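Local coordinates for protein putative surface-anchored fimbrial subunit (Corynebacterium diphtheriae, PDB 3HR6) that forms the shaft of the pilus as its major subunit, built of tandem Ig-like modules stabilised by isopeptide and disulfide bonds, at residues A8-M13 and L31-G36; Q308-K313 and D359-L364. All blocks are in the same frame, centred on the assembly; numbering follows the deposited sequence. Where two conformers were deposited one is given.

The two contacts lie in different modules of the elongated pilin, on opposite sides of the chain's centre: interaction 1 in the N-terminal pilin domain and interaction 2 toward the C-terminal end. Their centres are about 59 Å apart and their nearest atoms about 42 Å. Interaction 1 bridges a loop to a strand by two backbone hydrogen bonds, whereas interaction 2 is a regular antiparallel pairing with five. Interaction 2 also carries Lys313, which is joined covalently to Asn432, and its Leu364 has its side chain about 11 Å from that of the calcium ligand Gln158. Interaction 1 lies away from the calcium site and the disulfide.

Interaction 1 of 2, residues A8-M13 and L31-G36; sequences AVHALM and LPKVDG
A single beta bridge in the N-terminal pilin domain joins strand 5-13, at Leu12, to Lys33 in the loop that leads to strand 38-44. Met13 N donates to Pro32 O at 2.9 Å, a nearly straight bond, and Val34 N returns a bond to Ala11 O at 2.8 Å, more bent at the hydrogen (135°). Each of these oxygens also receives a CA-H, that of Leu12 on Pro32 O and that of Lys33 on Ala11 O.

Side chains close round the bridge. Leu12 crosses Leu31 at about a right angle, Leu12 CG lying 3.9 Å from Leu31 CB, while the Leu12 CD1 methyl rests on Lys33 CG at 3.8 Å. Beyond CG the lysine is extended and runs beside His10, pointing the same way, with Lys33 NZ 3.6 Å from His10 ND1, oblique to the ring. This is a contact without a hydrogen bond: His10 ND1 is hydrogen-bonded to Gly87 O and NE2 to His136 ND1, while Tyr138 stacks on the imidazole. Past the bridge, Val34 CG2 meets Met13 CB at 3.6 Å.

Strand 131-143 also hydrogen-bonds to the strand 5-13 backbone, at residues that include Ala8, His10 and Leu12. The loop is therefore gripped through main-chain polar atoms at one point, with aliphatic carbons packed about it, and the nearby Lys33 ammonium may have a mild electrostatic effect on an imidazole whose two nitrogens are already hydrogen-bonded to Gly87 and His136.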
# COMPACT_ATOMS: atom_id res chain seq x y z
N ALA A 8 30.35 -7.93 -14.81
CA ALA A 8 29.25 -8.72 -14.30
C ALA A 8 28.92 -8.19 -12.91
O ALA A 8 29.74 -8.33 -11.97
CB ALA A 8 29.67 -10.17 -14.23
N VAL A 9 27.74 -7.57 -12.78
CA VAL A 9 27.29 -7.06 -11.49
C VAL A 9 26.41 -8.10 -10.81
O VAL A 9 25.35 -8.44 -11.31
CB VAL A 9 26.48 -5.74 -11.63
CG1 VAL A 9 26.13 -5.20 -10.27
CG2 VAL A 9 27.24 -4.69 -12.43
N HIS A 10 26.83 -8.51 -9.62
CA HIS A 10 26.05 -9.39 -8.76
C HIS A 10 25.50 -8.61 -7.57
O HIS A 10 26.26 -8.13 -6.72
CB HIS A 10 26.94 -10.53 -8.27
CG HIS A 10 27.63 -11.29 -9.35
ND1 HIS A 10 26.99 -12.24 -10.13
CD2 HIS A 10 28.90 -11.22 -9.82
CE1 HIS A 10 27.85 -12.74 -10.99
NE2 HIS A 10 29.01 -12.13 -10.83
N ALA A 11 24.19 -8.53 -7.45
CA ALA A 11 23.56 -7.74 -6.44
C ALA A 11 23.34 -8.59 -5.22
O ALA A 11 22.51 -9.48 -5.23
CB ALA A 11 22.22 -7.22 -6.97
N LEU A 12 24.12 -8.34 -4.18
CA LEU A 12 24.06 -9.14 -2.95
C LEU A 12 23.18 -8.48 -1.90
O LEU A 12 23.29 -7.27 -1.66
CB LEU A 12 25.48 -9.27 -2.39
CG LEU A 12 26.26 -10.44 -2.95
CD1 LEU A 12 26.09 -10.68 -4.44
CD2 LEU A 12 27.71 -10.39 -2.48
N MET A 13 22.32 -9.27 -1.27
CA MET A 13 21.53 -8.80 -0.14
C MET A 13 22.27 -9.06 1.16
O MET A 13 22.50 -10.23 1.53
CB MET A 13 20.17 -9.51 -0.12
CG MET A 13 19.36 -9.21 1.11
SD MET A 13 17.68 -9.83 1.04
CE MET A 13 17.99 -11.60 0.85
N LEU A 31 27.00 -13.94 0.28
CA LEU A 31 25.67 -13.42 0.48
C LEU A 31 24.78 -13.79 -0.70
O LEU A 31 25.27 -14.01 -1.81
CB LEU A 31 25.69 -11.90 0.62
CG LEU A 31 26.31 -11.38 1.93
CD1 LEU A 31 26.48 -9.85 1.79
CD2 LEU A 31 25.48 -11.72 3.15
N PRO A 32 23.48 -13.86 -0.45
CA PRO A 32 22.55 -14.22 -1.53
C PRO A 32 22.52 -13.20 -2.65
O PRO A 32 22.51 -11.98 -2.38
CB PRO A 32 21.19 -14.21 -0.80
CG PRO A 32 21.43 -13.42 0.43
CD PRO A 32 22.76 -13.72 0.83
N LYS A 33 22.55 -13.68 -3.90
CA LYS A 33 22.38 -12.80 -5.06
C LYS A 33 20.88 -12.58 -5.27
O LYS A 33 20.05 -13.43 -4.90
CB LYS A 33 23.02 -13.39 -6.32
CG LYS A 33 24.52 -13.60 -6.21
CD LYS A 33 25.08 -14.22 -7.45
CE LYS A 33 26.54 -14.61 -7.31
NZ LYS A 33 26.92 -15.40 -8.49
N VAL A 34 20.52 -11.43 -5.80
CA VAL A 34 19.13 -11.06 -5.93
C VAL A 34 18.84 -10.73 -7.39
O VAL A 34 19.65 -10.08 -8.08
CB VAL A 34 18.83 -9.85 -5.03
CG1 VAL A 34 17.36 -9.35 -5.18
CG2 VAL A 34 19.16 -10.18 -3.56
N ASP A 35 17.71 -11.21 -7.90
CA ASP A 35 17.30 -10.85 -9.25
C ASP A 35 16.43 -9.61 -9.26
O ASP A 35 15.91 -9.20 -8.24
CB ASP A 35 16.62 -12.04 -9.92
CG ASP A 35 17.61 -13.11 -10.30
OD1 ASP A 35 18.80 -12.81 -10.56
OD2 ASP A 35 17.20 -14.28 -10.38
N GLY A 36 16.36 -8.97 -10.43
CA GLY A 36 15.53 -7.81 -10.63
C GLY A 36 16.12 -6.53 -10.09
O GLY A 36 15.42 -5.54 -9.96

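Interaction 2 of 2, residues Q308-K313 and D359-L364; sequences QITIEK and DGKAVL
With CG anti to the carbonyl carbon in both residues, Glu312 and Lys361 leave the same face of the sheet side by side, pointing the same way. A bend at chi2 (-83°) in Lys361 places its CD 3.8 Å from Glu312 CG, and Lys361 CE approaches Glu312 OE2 at 3.4 Å. Lys361 NZ stays 4.3 Å from Glu312 OE2, beyond a salt bridge; the carboxylate forms one through OE1 with Lys429.

The strands run antiparallel, 167° apart in direction. Ile309 with Leu364 and Ile311 with Ala362 are hydrogen-bonded pairs, each closed by two backbone bonds; Thr310 with Val363 and Glu312 with Lys361 are non-hydrogen-bonded pairs. A fifth bond, from Lys313 N to Gly360 O at 2.7 Å, extends the pairing to the turn, where Asp359 OD1 accepts from Lys361 N in an Asx turn. Gly360 has positive phi (85°), and its CA lies close against Lys313 O in a CA-H...O contact.

On the buried face, that of Ile309, Ile311, Ala362 and Leu364, Ile311 CD1 lies 4.1 Å from Leu364 CD1 and Ile311 CB 4.0 Å from Ala362 CB; strands 327-333 and 391-398 cover this layer. On the face that carries Thr310, Glu312, Lys361 and Val363, the Val363 CG1 methyl rests 3.7 Å from Gln308 CD. Gln308 NE2 hydrogen-bonds Glu425 OE2, and its OE1 is hydrogen-bonded to Ser365 OG and Gln263 NE2.

Lys313 NZ is linked covalently to Asn432 CG, an intramolecular isopeptide bond. Strand 302-315 is thus hydrogen-bonded on both sides, with a covalent tie added toward its parallel neighbour 424-432, consistent with a shaft module that resists being pulled apart.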
# COMPACT_ATOMS: atom_id res chain seq x y z
N GLN A 308 -25.11 -5.47 0.21
CA GLN A 308 -26.26 -4.65 -0.16
C GLN A 308 -27.52 -5.52 -0.10
O GLN A 308 -27.54 -6.61 -0.62
CB GLN A 308 -26.06 -4.20 -1.61
CG GLN A 308 -27.20 -3.46 -2.21
CD GLN A 308 -26.83 -2.89 -3.55
OE1 GLN A 308 -26.40 -1.73 -3.62
NE2 GLN A 308 -26.99 -3.69 -4.62
N ILE A 309 -28.56 -4.99 0.53
CA ILE A 309 -29.84 -5.67 0.70
C ILE A 309 -30.83 -4.96 -0.20
O ILE A 309 -30.93 -3.76 -0.17
CB ILE A 309 -30.31 -5.61 2.16
CG1 ILE A 309 -29.38 -6.43 3.04
CG2 ILE A 309 -31.73 -6.15 2.28
CD1 ILE A 309 -29.56 -6.13 4.51
N THR A 310 -31.54 -5.71 -1.02
CA THR A 310 -32.64 -5.13 -1.83
C THR A 310 -33.97 -5.68 -1.38
O THR A 310 -34.20 -6.89 -1.42
CB THR A 310 -32.44 -5.31 -3.35
OG1 THR A 310 -31.21 -4.69 -3.75
CG2 THR A 310 -33.57 -4.65 -4.12
N ILE A 311 -34.88 -4.80 -0.98
CA ILE A 311 -36.21 -5.18 -0.54
C ILE A 311 -37.08 -5.06 -1.78
O ILE A 311 -36.97 -4.06 -2.49
CB ILE A 311 -36.74 -4.23 0.61
CG1 ILE A 311 -35.87 -4.32 1.86
CG2 ILE A 311 -38.20 -4.58 0.99
CD1 ILE A 311 -36.27 -3.30 2.95
N GLU A 312 -37.87 -6.10 -2.07
CA GLU A 312 -38.88 -6.08 -3.15
C GLU A 312 -40.22 -6.24 -2.48
O GLU A 312 -40.62 -7.37 -2.11
CB GLU A 312 -38.63 -7.20 -4.14
CG GLU A 312 -37.32 -7.04 -4.82
CD GLU A 312 -37.10 -7.92 -6.01
OE1 GLU A 312 -37.95 -8.78 -6.34
OE2 GLU A 312 -36.01 -7.74 -6.61
N LYS A 313 -40.93 -5.12 -2.33
CA LYS A 313 -42.17 -5.07 -1.55
C LYS A 313 -43.38 -5.19 -2.45
O LYS A 313 -43.42 -4.61 -3.55
CB LYS A 313 -42.25 -3.75 -0.78
CG LYS A 313 -43.40 -3.67 0.23
CD LYS A 313 -43.07 -4.44 1.48
CE LYS A 313 -44.14 -4.26 2.54
NZ LYS A 313 -45.51 -4.72 2.23
N ASP A 359 -42.25 1.13 -7.16
CA ASP A 359 -41.95 -0.17 -7.76
C ASP A 359 -41.69 -1.25 -6.71
O ASP A 359 -41.36 -2.40 -7.05
CB ASP A 359 -40.73 -0.07 -8.68
CG ASP A 359 -39.45 0.38 -7.98
OD1 ASP A 359 -39.38 0.67 -6.74
OD2 ASP A 359 -38.43 0.45 -8.69
N GLY A 360 -41.85 -0.90 -5.45
CA GLY A 360 -41.60 -1.82 -4.36
C GLY A 360 -40.17 -1.94 -3.88
O GLY A 360 -39.92 -2.63 -2.91
N LYS A 361 -39.23 -1.27 -4.52
CA LYS A 361 -37.83 -1.45 -4.15
C LYS A 361 -37.38 -0.51 -3.04
O LYS A 361 -37.74 0.67 -3.00
CB LYS A 361 -36.90 -1.29 -5.35
CG LYS A 361 -37.20 -2.22 -6.51
CD LYS A 361 -36.57 -3.60 -6.32
CE LYS A 361 -36.96 -4.56 -7.43
NZ LYS A 361 -36.57 -4.14 -8.81
N ALA A 362 -36.55 -1.06 -2.16
CA ALA A 362 -35.74 -0.28 -1.25
C ALA A 362 -34.36 -0.94 -1.21
O ALA A 362 -34.27 -2.13 -0.99
CB ALA A 362 -36.34 -0.26 0.14
N VAL A 363 -33.34 -0.14 -1.46
CA VAL A 363 -31.96 -0.61 -1.51
C VAL A 363 -31.18 -0.11 -0.29
O VAL A 363 -31.13 1.09 -0.04
CB VAL A 363 -31.27 -0.23 -2.84
CG1 VAL A 363 -29.90 -0.93 -2.91
CG2 VAL A 363 -32.12 -0.68 -4.06
N LEU A 364 -30.61 -1.04 0.48
CA LEU A 364 -29.79 -0.75 1.66
C LEU A 364 -28.35 -1.09 1.23
O LEU A 364 -27.96 -2.25 1.23
CB LEU A 364 -30.25 -1.58 2.83
CG LEU A 364 -31.56 -1.14 3.48
CD1 LEU A 364 -32.73 -1.30 2.56
CD2 LEU A 364 -31.75 -1.99 4.71